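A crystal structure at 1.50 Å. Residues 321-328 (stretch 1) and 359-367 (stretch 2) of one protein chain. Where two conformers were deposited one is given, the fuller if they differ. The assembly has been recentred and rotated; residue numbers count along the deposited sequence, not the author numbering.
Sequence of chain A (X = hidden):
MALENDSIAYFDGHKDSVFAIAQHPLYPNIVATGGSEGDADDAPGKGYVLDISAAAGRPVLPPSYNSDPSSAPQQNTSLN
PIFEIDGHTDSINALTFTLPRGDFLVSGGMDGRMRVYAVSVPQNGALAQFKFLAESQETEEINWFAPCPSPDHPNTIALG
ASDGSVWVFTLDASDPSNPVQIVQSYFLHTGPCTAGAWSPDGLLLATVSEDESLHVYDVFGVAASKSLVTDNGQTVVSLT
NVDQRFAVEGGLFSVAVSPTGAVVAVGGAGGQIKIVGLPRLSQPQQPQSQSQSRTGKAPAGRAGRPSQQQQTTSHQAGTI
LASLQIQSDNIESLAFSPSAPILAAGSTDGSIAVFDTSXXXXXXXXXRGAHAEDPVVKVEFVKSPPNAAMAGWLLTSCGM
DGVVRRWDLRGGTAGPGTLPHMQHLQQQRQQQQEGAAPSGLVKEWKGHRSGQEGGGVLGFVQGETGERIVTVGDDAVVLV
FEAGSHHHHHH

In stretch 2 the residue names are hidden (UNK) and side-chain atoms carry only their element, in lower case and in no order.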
# COMPACT_ATOMS: atom_id res chain seq x y z
N LEU A 321 -18.04 10.61 -10.49
CA LEU A 321 -17.98 10.36 -11.91
C LEU A 321 -18.45 8.95 -12.26
O LEU A 321 -18.78 8.70 -13.36
CB LEU A 321 -16.54 10.56 -12.40
CG LEU A 321 -15.98 11.97 -12.20
CD1 LEU A 321 -14.50 12.04 -12.50
CD2 LEU A 321 -16.72 12.97 -13.07
N ALA A 322 -18.38 8.06 -11.29
CA ALA A 322 -18.83 6.70 -11.44
C ALA A 322 -18.96 6.04 -10.09
O ALA A 322 -18.38 6.48 -9.18
CB ALA A 322 -17.89 5.91 -12.33
N SER A 323 -19.94 5.11 -10.06
CA SER A 323 -20.14 4.30 -8.87
C SER A 323 -20.17 2.85 -9.31
O SER A 323 -20.77 2.53 -10.33
CB SER A 323 -21.44 4.67 -8.14
OG SER A 323 -21.38 5.97 -7.60
N LEU A 324 -19.55 2.05 -8.55
CA LEU A 324 -19.43 0.64 -8.84
C LEU A 324 -19.71 -0.36 -7.75
O LEU A 324 -19.26 -0.25 -6.67
CB LEU A 324 -18.04 0.29 -9.41
CG LEU A 324 -17.44 1.26 -10.41
CD1 LEU A 324 -15.95 1.05 -10.57
CD2 LEU A 324 -18.09 1.08 -11.74
N GLN A 325 -20.39 -1.42 -8.13
CA GLN A 325 -20.69 -2.48 -7.21
C GLN A 325 -21.08 -3.81 -7.79
O GLN A 325 -22.33 -4.19 -7.92
CB GLN A 325 -21.77 -2.02 -6.21
CG GLN A 325 -22.01 -2.92 -5.01
CD GLN A 325 -23.16 -2.48 -4.12
OE1 GLN A 325 -24.01 -1.72 -4.50
NE2 GLN A 325 -23.15 -2.96 -2.92
N ILE A 326 -19.95 -4.39 -8.18
CA ILE A 326 -19.85 -5.68 -8.82
C ILE A 326 -19.45 -6.73 -7.84
O ILE A 326 -19.83 -7.76 -7.90
CB ILE A 326 -18.73 -5.65 -9.90
CG1 ILE A 326 -19.03 -4.66 -11.01
CG2 ILE A 326 -18.44 -7.02 -10.49
CD1 ILE A 326 -20.31 -4.93 -11.77
N GLN A 327 -18.60 -6.43 -6.93
CA GLN A 327 -18.20 -7.40 -5.92
C GLN A 327 -19.12 -7.32 -4.71
O GLN A 327 -20.00 -6.46 -4.64
CB GLN A 327 -16.74 -7.15 -5.54
CG GLN A 327 -15.84 -7.33 -6.75
CD GLN A 327 -14.56 -6.54 -6.65
OE1 GLN A 327 -14.57 -5.32 -6.79
NE2 GLN A 327 -13.44 -7.23 -6.42
N SER A 328 -18.95 -8.24 -3.76
CA SER A 328 -19.98 -8.43 -2.73
C SER A 328 -19.55 -8.08 -1.31
O SER A 328 -20.36 -8.11 -0.39
CB SER A 328 -20.49 -9.87 -2.76
OG SER A 328 -19.50 -10.78 -2.31
N UNK A 359 -13.80 4.18 -20.29
CA UNK A 359 -15.13 3.78 -20.76
C UNK A 359 -16.16 3.80 -19.64
O UNK A 359 -16.93 2.85 -19.47
c UNK A 359 -15.06 2.39 -21.40
n UNK A 359 -15.30 0.31 -23.26
c UNK A 359 -14.09 2.30 -22.57
n UNK A 359 -15.04 -1.48 -21.78
c UNK A 359 -15.78 -0.76 -22.63
n UNK A 359 -17.02 -1.14 -22.89
c UNK A 359 -13.98 0.87 -23.09
N UNK A 360 -16.18 4.89 -18.89
CA UNK A 360 -17.10 5.07 -17.77
C UNK A 360 -16.98 3.93 -16.76
O UNK A 360 -17.95 3.55 -16.11
o UNK A 360 -19.39 5.66 -17.23
c UNK A 360 -18.55 5.19 -18.27
N UNK A 361 -15.76 3.40 -16.63
CA UNK A 361 -15.48 2.34 -15.68
C UNK A 361 -16.37 1.13 -15.92
O UNK A 361 -16.79 0.42 -14.98
c UNK A 361 -15.59 2.88 -14.25
c UNK A 361 -14.53 5.15 -14.32
c UNK A 361 -14.48 3.83 -13.91
c UNK A 361 -12.31 4.26 -12.94
c UNK A 361 -13.36 3.39 -13.22
c UNK A 361 -12.37 5.58 -13.35
c UNK A 361 -13.49 6.03 -14.04
N UNK A 362 -16.62 0.86 -17.20
CA UNK A 362 -17.28 -0.38 -17.60
C UNK A 362 -16.48 -1.57 -17.08
O UNK A 362 -15.26 -1.51 -16.96
c UNK A 362 -17.41 -0.47 -19.11
N UNK A 363 -17.18 -2.66 -16.79
CA UNK A 363 -16.52 -3.86 -16.30
C UNK A 363 -15.77 -4.57 -17.42
O UNK A 363 -16.35 -4.91 -18.46
c UNK A 363 -17.53 -4.80 -15.67
c UNK A 363 -16.05 -5.83 -13.95
c UNK A 363 -17.01 -6.11 -15.09
c UNK A 363 -18.20 -6.90 -14.59
N UNK A 364 -14.47 -4.76 -17.22
CA UNK A 364 -13.65 -5.49 -18.17
C UNK A 364 -13.63 -6.97 -17.82
O UNK A 364 -13.75 -7.82 -18.69
c UNK A 364 -11.39 -5.38 -19.36
n UNK A 364 -9.32 -3.20 -21.35
n UNK A 364 -8.17 -4.87 -22.42
c UNK A 364 -8.88 -4.45 -21.39
n UNK A 364 -9.16 -5.29 -20.39
c UNK A 364 -9.94 -4.93 -19.22
c UNK A 364 -12.22 -4.93 -18.17
N UNK A 365 -13.47 -7.27 -16.55
CA UNK A 365 -13.40 -8.65 -16.10
C UNK A 365 -13.68 -8.74 -14.62
O UNK A 365 -13.21 -7.93 -13.82
c UNK A 365 -10.24 -13.52 -18.06
n UNK A 365 -9.30 -12.94 -18.79
c UNK A 365 -10.81 -11.36 -17.03
n UNK A 365 -10.45 -14.83 -18.16
c UNK A 365 -11.97 -10.76 -16.25
c UNK A 365 -12.03 -9.25 -16.41
n UNK A 365 -10.97 -12.79 -17.22
N UNK A 366 -14.47 -9.75 -14.24
CA UNK A 366 -14.71 -10.07 -12.85
C UNK A 366 -14.06 -11.42 -12.59
O UNK A 366 -14.57 -12.46 -13.01
c UNK A 366 -15.81 -10.19 -10.00
n UNK A 366 -17.86 -10.48 -10.70
c UNK A 366 -17.88 -10.56 -9.38
n UNK A 366 -16.65 -10.38 -8.93
c UNK A 366 -16.22 -10.11 -12.57
c UNK A 366 -16.56 -10.26 -11.12
N UNK A 367 -12.91 -11.39 -11.92
CA UNK A 367 -12.16 -12.61 -11.61
C UNK A 367 -12.66 -13.18 -10.29
O UNK A 367 -12.11 -12.89 -9.21
c UNK A 367 -8.55 -11.41 -12.52
c UNK A 367 -9.97 -11.86 -12.82
c UNK A 367 -9.97 -12.97 -13.86
c UNK A 367 -10.66 -12.33 -11.54
O HOH W 1 -20.03 8.04 -16.48

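Position 359 carries three carbons, a nitrogen, and then a carbon bearing two further nitrogens, a guanidinium on a flexible arm. This is Arg359. It stays out of reach of stretch 1, but its backbone O accepts a hydrogen bond from the backbone N of position 362, 3.0 Å away, which closes a turn.

Position 360 has one carbon and one oxygen, the mark of Ser360. Its OG lies 2.6 Å from water 1, and that water donates a weak hydrogen bond of 3.4 Å to Leu321 O. A small polar side chain suits this exposed place, where solvent links the stretches.

Position 361 shows one carbon followed by a ring of six carbons, with no heteroatom, so it is Phe361. Its CD1 sits 4.0 Å from Ala322 CB, and its CB is 4.0 Å from Leu324 CD2. The broad apolar ring is buried, with the small methyl of Ala322 and Leu324 CD1 both oblique to it.

Position 362 has a single side-chain carbon and is therefore Ala362. Its CA-to-CB bond points away from stretch 1, and it makes no contact there.

Position 363 has four carbons, forked at the second, as in Leu363. Its CD2 meets Ile326 CD1 at 4.0 Å, a methyl-to-methyl contact to which a branched aliphatic chain is well suited.

Positions 364 and 365 each repeat the pattern of three carbons, a nitrogen, and a carbon with two more nitrogens: Arg364 and Arg365. Both extend out of reach of stretch 1. All three guanidinium nitrogens of Arg364 are hydrogen-bonded elsewhere in the structure, as befits a group with several donors.

Position 366 has one carbon and then a five-membered ring of three carbons and two nitrogens, which identifies His366. Ile326 CG2 lies over one face of this flat ring, 3.7 Å from the centroid and 18° off its normal, a CH-pi contact. Gln327 CG approaches NE2 of His366 at 3.8 Å, while that nitrogen finds a hydrogen bond elsewhere in the structure.

Position 367 has four carbons forked at the second, hence Leu367, buried but out of reach of stretch 1.

The two stretches run in nearly the same direction, 7° apart, yet no direct hydrogen bond joins them. Ala322, Leu324 and Ile326 point toward stretch 2, an alternation typical of an extended chain, and meet Phe361, Leu363 and His366. Side-chain packing therefore carries the contact, burying 358 Å², with the water as a polar link.

Stretch 2 359-367: RSFALRRHL
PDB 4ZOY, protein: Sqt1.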